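Local coordinates for protein fatty acid synthase 1, isoform A (Drosophila melanogaster, PDB 6FN6) that probably makes long-chain saturated fatty acids from acetyl-CoA and malonyl-CoA with NADPH, this piece being its dehydratase, enoylreductase and ketoreductase region, at residues L733-R745 / L755-F768. Sequence-based numbering, arbitrary orientation.
Sequences LTVFTTVGSKEKR and LQERNIGNSRDTSF
T737, T738 and V739 pair in parallel with I760, G761 and N762, the strand axes 36° apart. With helix 742-751 between them, strands 734-739 and 760-762 form a beta-alpha-beta unit. It belongs to the Rossmann-type nucleotide-binding fold of the zinc-binding dehydrogenase family, which probably serves enoyl reduction here. Strand 760-762 is an outermost strand of the parallel sheet; strand 734-739 lies next to it and pairs on its own far side with strand 710-713. The ladder runs from T737 N to N759 O (2.8 Å), from G761 N to T737 O (2.7 Å), then through V739 N to G761 O, and finally from S763 N to V739 O.

N759 leads into the ladder. Its CG lies anti to its own carbonyl carbon (chi1 -72°), which brings ND2 to V735 O at 3.0 Å, from above the carbonyl plane. N759 ND2 also sits over one face of the F736 ring, toward the rim, with the amide and ring planes 32° apart. With an alanine here, V735 O would probably lose its side-chain donor and part of the F736 ring face would lose its cover.

On the helix side, I760 CG2 packs against V739 CG2 at 3.8 Å. L748 and L749 of helix 742-751 add to this apolar layer. R745 NH1 and E757 OE1 make a long salt bridge. On the other face of the sheet, T738 CG2 touches F768 CB at 3.6 Å, while T738 OG1 bonds to H714.

At the end of the strand, N762 makes an Asx turn. Its OD1 accepts from R764 N (2.9 Å) and, on the opposite face of the amide, from R764 NE (3.1 Å). G740 O sits over one face of the R764 guanidinium.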
loop_
_atom_site.group_PDB
_atom_site.type_symbol
_atom_site.label_atom_id
_atom_site.label_comp_id
_atom_site.label_asym_id
_atom_site.label_seq_id
_atom_site.Cartn_x
_atom_site.Cartn_y
_atom_site.Cartn_z
ATOM N N LEU A 733 17.256 23.535 3.493
ATOM C CA LEU A 733 16.247 22.957 2.613
ATOM C C LEU A 733 15.138 23.953 2.298
ATOM O O LEU A 733 14.885 24.885 3.061
ATOM C CB LEU A 733 15.636 21.700 3.235
ATOM C CG LEU A 733 16.451 20.407 3.140
ATOM C CD1 LEU A 733 17.714 20.478 3.984
ATOM C CD2 LEU A 733 15.594 19.217 3.542
ATOM N N THR A 734 14.494 23.757 1.152
ATOM C CA THR A 734 13.261 24.463 0.838
ATOM C C THR A 734 12.118 23.757 1.562
ATOM O O THR A 734 11.956 22.539 1.451
ATOM C CB THR A 734 13.002 24.513 -0.679
ATOM O OG1 THR A 734 13.992 25.339 -1.307
ATOM C CG2 THR A 734 11.612 25.069 -0.984
ATOM N N VAL A 735 11.336 24.523 2.314
ATOM C CA VAL A 735 10.311 23.948 3.168
ATOM C C VAL A 735 8.900 24.262 2.681
ATOM O O VAL A 735 8.563 25.410 2.390
ATOM C CB VAL A 735 10.503 24.422 4.625
ATOM C CG1 VAL A 735 9.343 23.982 5.498
ATOM C CG2 VAL A 735 11.807 23.891 5.187
ATOM N N PHE A 736 8.090 23.212 2.592
ATOM C CA PHE A 736 6.649 23.341 2.421
ATOM C C PHE A 736 5.978 22.882 3.718
ATOM O O PHE A 736 6.467 21.967 4.378
ATOM C CB PHE A 736 6.160 22.510 1.233
ATOM C CG PHE A 736 6.662 23.002 -0.097
ATOM C CD1 PHE A 736 5.943 23.941 -0.819
ATOM C CD2 PHE A 736 7.853 22.527 -0.625
ATOM C CE1 PHE A 736 6.404 24.398 -2.045
ATOM C CE2 PHE A 736 8.318 22.981 -1.848
ATOM C CZ PHE A 736 7.592 23.918 -2.557
ATOM N N THR A 737 4.881 23.528 4.100
ATOM C CA THR A 737 4.164 23.125 5.307
ATOM C C THR A 737 2.657 23.272 5.175
ATOM O O THR A 737 2.151 23.796 4.183
ATOM C CB THR A 737 4.609 23.941 6.542
ATOM O OG1 THR A 737 4.339 25.334 6.328
ATOM C CG2 THR A 737 6.083 23.747 6.808
ATOM N N THR A 738 1.954 22.793 6.195
ATOM C CA THR A 738 0.509 22.933 6.279
ATOM C C THR A 738 0.118 23.362 7.693
ATOM O O THR A 738 0.858 23.126 8.649
ATOM C CB THR A 738 -0.203 21.623 5.905
ATOM O OG1 THR A 738 0.366 20.534 6.641
ATOM C CG2 THR A 738 -0.060 21.353 4.413
ATOM N N VAL A 739 -1.045 23.994 7.819
ATOM C CA VAL A 739 -1.512 24.506 9.105
ATOM C C VAL A 739 -3.006 24.263 9.273
ATOM O O VAL A 739 -3.741 24.143 8.292
ATOM C CB VAL A 739 -1.198 26.004 9.259
ATOM C CG1 VAL A 739 0.301 26.226 9.362
ATOM C CG2 VAL A 739 -1.791 26.799 8.098
ATOM N N GLY A 740 -3.443 24.179 10.525
ATOM C CA GLY A 740 -4.835 23.905 10.837
ATOM C C GLY A 740 -5.765 25.104 10.801
ATOM O O GLY A 740 -6.981 24.935 10.733
ATOM N N SER A 741 -5.214 26.314 10.823
ATOM C CA SER A 741 -6.055 27.507 10.871
ATOM C C SER A 741 -5.322 28.796 10.503
ATOM O O SER A 741 -4.112 28.801 10.268
ATOM C CB SER A 741 -6.654 27.664 12.269
ATOM O OG SER A 741 -5.641 27.899 13.232
ATOM N N LYS A 742 -6.086 29.884 10.443
ATOM C CA LYS A 742 -5.554 31.199 10.108
ATOM C C LYS A 742 -4.494 31.632 11.117
ATOM O O LYS A 742 -3.420 32.098 10.739
ATOM C CB LYS A 742 -6.685 32.233 10.067
ATOM C CG LYS A 742 -7.747 31.973 9.006
ATOM C CD LYS A 742 -8.950 32.903 9.170
ATOM C CE LYS A 742 -8.589 34.367 8.940
ATOM N NZ LYS A 742 -9.786 35.256 9.014
ATOM N N GLU A 743 -4.804 31.478 12.403
ATOM C CA GLU A 743 -3.899 31.912 13.464
ATOM C C GLU A 743 -2.597 31.118 13.424
ATOM O O GLU A 743 -1.518 31.663 13.657
ATOM C CB GLU A 743 -4.569 31.779 14.836
ATOM C CG GLU A 743 -4.987 30.363 15.212
ATOM C CD GLU A 743 -5.494 30.267 16.641
ATOM O OE1 GLU A 743 -5.774 31.324 17.247
ATOM O OE2 GLU A 743 -5.610 29.136 17.160
ATOM N N LYS A 744 -2.706 29.828 13.121
ATOM C CA LYS A 744 -1.538 28.960 13.021
ATOM C C LYS A 744 -0.674 29.369 11.829
ATOM O O LYS A 744 0.555 29.305 11.893
ATOM C CB LYS A 744 -1.980 27.501 12.911
ATOM C CG LYS A 744 -2.520 26.952 14.223
ATOM C CD LYS A 744 -3.372 25.710 14.028
ATOM C CE LYS A 744 -3.879 25.173 15.362
ATOM N NZ LYS A 744 -5.064 24.285 15.204
ATOM N N ARG A 745 -1.326 29.782 10.746
ATOM C CA ARG A 745 -0.628 30.308 9.575
ATOM C C ARG A 745 0.173 31.552 9.948
ATOM O O ARG A 745 1.360 31.654 9.643
ATOM C CB ARG A 745 -1.626 30.640 8.461
ATOM C CG ARG A 745 -0.998 31.226 7.207
ATOM C CD ARG A 745 -2.064 31.703 6.231
ATOM N NE ARG A 745 -1.494 32.038 4.924
ATOM C CZ ARG A 745 -1.687 33.191 4.280
ATOM N NH1 ARG A 745 -1.110 33.393 3.105
ATOM N NH2 ARG A 745 -2.453 34.150 4.799
ATOM N N LEU A 755 10.285 31.748 5.284
ATOM C CA LEU A 755 9.164 30.865 4.982
ATOM C C LEU A 755 8.198 31.538 4.009
ATOM O O LEU A 755 7.625 32.581 4.321
ATOM C CB LEU A 755 8.444 30.455 6.264
ATOM C CG LEU A 755 7.734 29.099 6.249
ATOM C CD1 LEU A 755 8.686 27.958 5.890
ATOM C CD2 LEU A 755 7.075 28.831 7.596
ATOM N N GLN A 756 8.025 30.951 2.830
ATOM C CA GLN A 756 7.197 31.560 1.796
ATOM C C GLN A 756 5.711 31.258 2.001
ATOM O O GLN A 756 5.338 30.109 2.229
ATOM C CB GLN A 756 7.636 31.070 0.413
ATOM C CG GLN A 756 9.104 31.315 0.098
ATOM C CD GLN A 756 9.426 32.787 -0.059
ATOM O OE1 GLN A 756 8.612 33.562 -0.561
ATOM N NE2 GLN A 756 10.619 33.183 0.374
ATOM N N GLU A 757 4.869 32.286 1.921
ATOM C CA GLU A 757 3.421 32.099 2.020
ATOM C C GLU A 757 2.950 31.107 0.960
ATOM O O GLU A 757 2.020 30.330 1.185
ATOM C CB GLU A 757 2.678 33.426 1.850
ATOM C CG GLU A 757 2.957 34.449 2.932
ATOM C CD GLU A 757 2.302 35.786 2.646
ATOM O OE1 GLU A 757 1.567 35.886 1.639
ATOM O OE2 GLU A 757 2.541 36.744 3.412
ATOM N N ARG A 758 3.605 31.148 -0.198
ATOM C CA ARG A 758 3.335 30.221 -1.293
ATOM C C ARG A 758 3.479 28.769 -0.851
ATOM O O ARG A 758 2.889 27.867 -1.447
ATOM C CB ARG A 758 4.286 30.498 -2.461
ATOM C CG ARG A 758 4.076 31.838 -3.145
ATOM C CD ARG A 758 5.146 32.092 -4.199
ATOM N NE ARG A 758 5.151 31.087 -5.260
ATOM C CZ ARG A 758 4.385 31.129 -6.347
ATOM N NH1 ARG A 758 3.533 32.128 -6.534
ATOM N NH2 ARG A 758 4.473 30.165 -7.253
ATOM N N ASN A 759 4.276 28.551 0.190
ATOM C CA ASN A 759 4.627 27.208 0.627
ATOM C C ASN A 759 3.821 26.721 1.834
ATOM O O ASN A 759 4.139 25.677 2.399
ATOM C CB ASN A 759 6.123 27.154 0.948
ATOM C CG ASN A 759 6.988 27.209 -0.299
ATOM O OD1 ASN A 759 6.491 27.436 -1.402
ATOM N ND2 ASN A 759 8.290 27.016 -0.128
ATOM N N ILE A 760 2.791 27.464 2.230
ATOM C CA ILE A 760 1.945 27.050 3.351
ATOM C C ILE A 760 0.577 26.598 2.856
ATOM O O ILE A 760 -0.236 27.411 2.417
ATOM C CB ILE A 760 1.790 28.179 4.387
ATOM C CG1 ILE A 760 3.166 28.639 4.880
ATOM C CG2 ILE A 760 0.915 27.715 5.554
ATOM C CD1 ILE A 760 3.123 29.774 5.893
ATOM N N GLY A 761 0.315 25.302 2.969
ATOM C CA GLY A 761 -0.958 24.743 2.556
ATOM C C GLY A 761 -1.895 24.542 3.730
ATOM O O GLY A 761 -1.613 24.979 4.845
ATOM N N ASN A 762 -3.010 23.865 3.481
ATOM C CA ASN A 762 -4.005 23.634 4.517
ATOM C C ASN A 762 -4.006 22.161 4.909
ATOM O O ASN A 762 -4.055 21.280 4.051
ATOM C CB ASN A 762 -5.389 24.072 4.034
ATOM C CG ASN A 762 -6.472 23.833 5.065
ATOM O OD1 ASN A 762 -6.188 23.579 6.237
ATOM N ND2 ASN A 762 -7.725 23.928 4.635
ATOM N N SER A 763 -3.933 21.902 6.212
ATOM C CA SER A 763 -3.849 20.537 6.723
ATOM C C SER A 763 -5.227 19.908 6.919
ATOM O O SER A 763 -5.339 18.697 7.104
ATOM C CB SER A 763 -3.070 20.510 8.041
ATOM O OG SER A 763 -3.711 21.285 9.037
ATOM N N ARG A 764 -6.275 20.726 6.892
ATOM C CA ARG A 764 -7.628 20.220 7.093
ATOM C C ARG A 764 -8.098 19.380 5.908
ATOM O O ARG A 764 -8.974 18.529 6.057
ATOM C CB ARG A 764 -8.617 21.368 7.324
ATOM C CG ARG A 764 -8.598 21.960 8.724
ATOM C CD ARG A 764 -9.338 23.291 8.761
ATOM N NE ARG A 764 -8.608 24.360 8.085
ATOM C CZ ARG A 764 -9.044 25.613 7.976
ATOM N NH1 ARG A 764 -10.215 25.964 8.490
ATOM N NH2 ARG A 764 -8.308 26.518 7.345
ATOM N N ASP A 765 -7.517 19.622 4.734
ATOM C CA ASP A 765 -7.934 18.930 3.519
ATOM C C ASP A 765 -6.730 18.425 2.725
ATOM O O ASP A 765 -5.613 18.373 3.243
ATOM C CB ASP A 765 -8.800 19.853 2.649
ATOM C CG ASP A 765 -8.055 21.097 2.175
ATOM O OD1 ASP A 765 -6.805 21.103 2.178
ATOM O OD2 ASP A 765 -8.728 22.074 1.783
ATOM N N THR A 766 -6.978 18.019 1.481
ATOM C CA THR A 766 -5.935 17.508 0.595
ATOM C C THR A 766 -5.406 18.567 -0.374
ATOM O O THR A 766 -4.605 18.257 -1.257
ATOM C CB THR A 766 -6.448 16.310 -0.228
ATOM O OG1 THR A 766 -7.659 16.672 -0.906
ATOM C CG2 THR A 766 -6.704 15.119 0.666
ATOM N N SER A 767 -5.863 19.808 -0.219
ATOM C CA SER A 767 -5.514 20.879 -1.153
ATOM C C SER A 767 -4.006 21.051 -1.302
ATOM O O SER A 767 -3.530 21.471 -2.357
ATOM C CB SER A 767 -6.139 22.202 -0.705
ATOM O OG SER A 767 -5.464 22.730 0.423
ATOM N N PHE A 768 -3.256 20.712 -0.258
ATOM C CA PHE A 768 -1.813 20.928 -0.263
ATOM C C PHE A 768 -1.122 20.141 -1.374
ATOM O O PHE A 768 -0.022 20.494 -1.801
ATOM C CB PHE A 768 -1.209 20.560 1.095
ATOM C CG PHE A 768 -1.330 19.104 1.445
ATOM C CD1 PHE A 768 -0.413 18.181 0.970
ATOM C CD2 PHE A 768 -2.356 18.662 2.264
ATOM C CE1 PHE A 768 -0.525 16.843 1.294
ATOM C CE2 PHE A 768 -2.471 17.326 2.595
ATOM C CZ PHE A 768 -1.555 16.416 2.112
#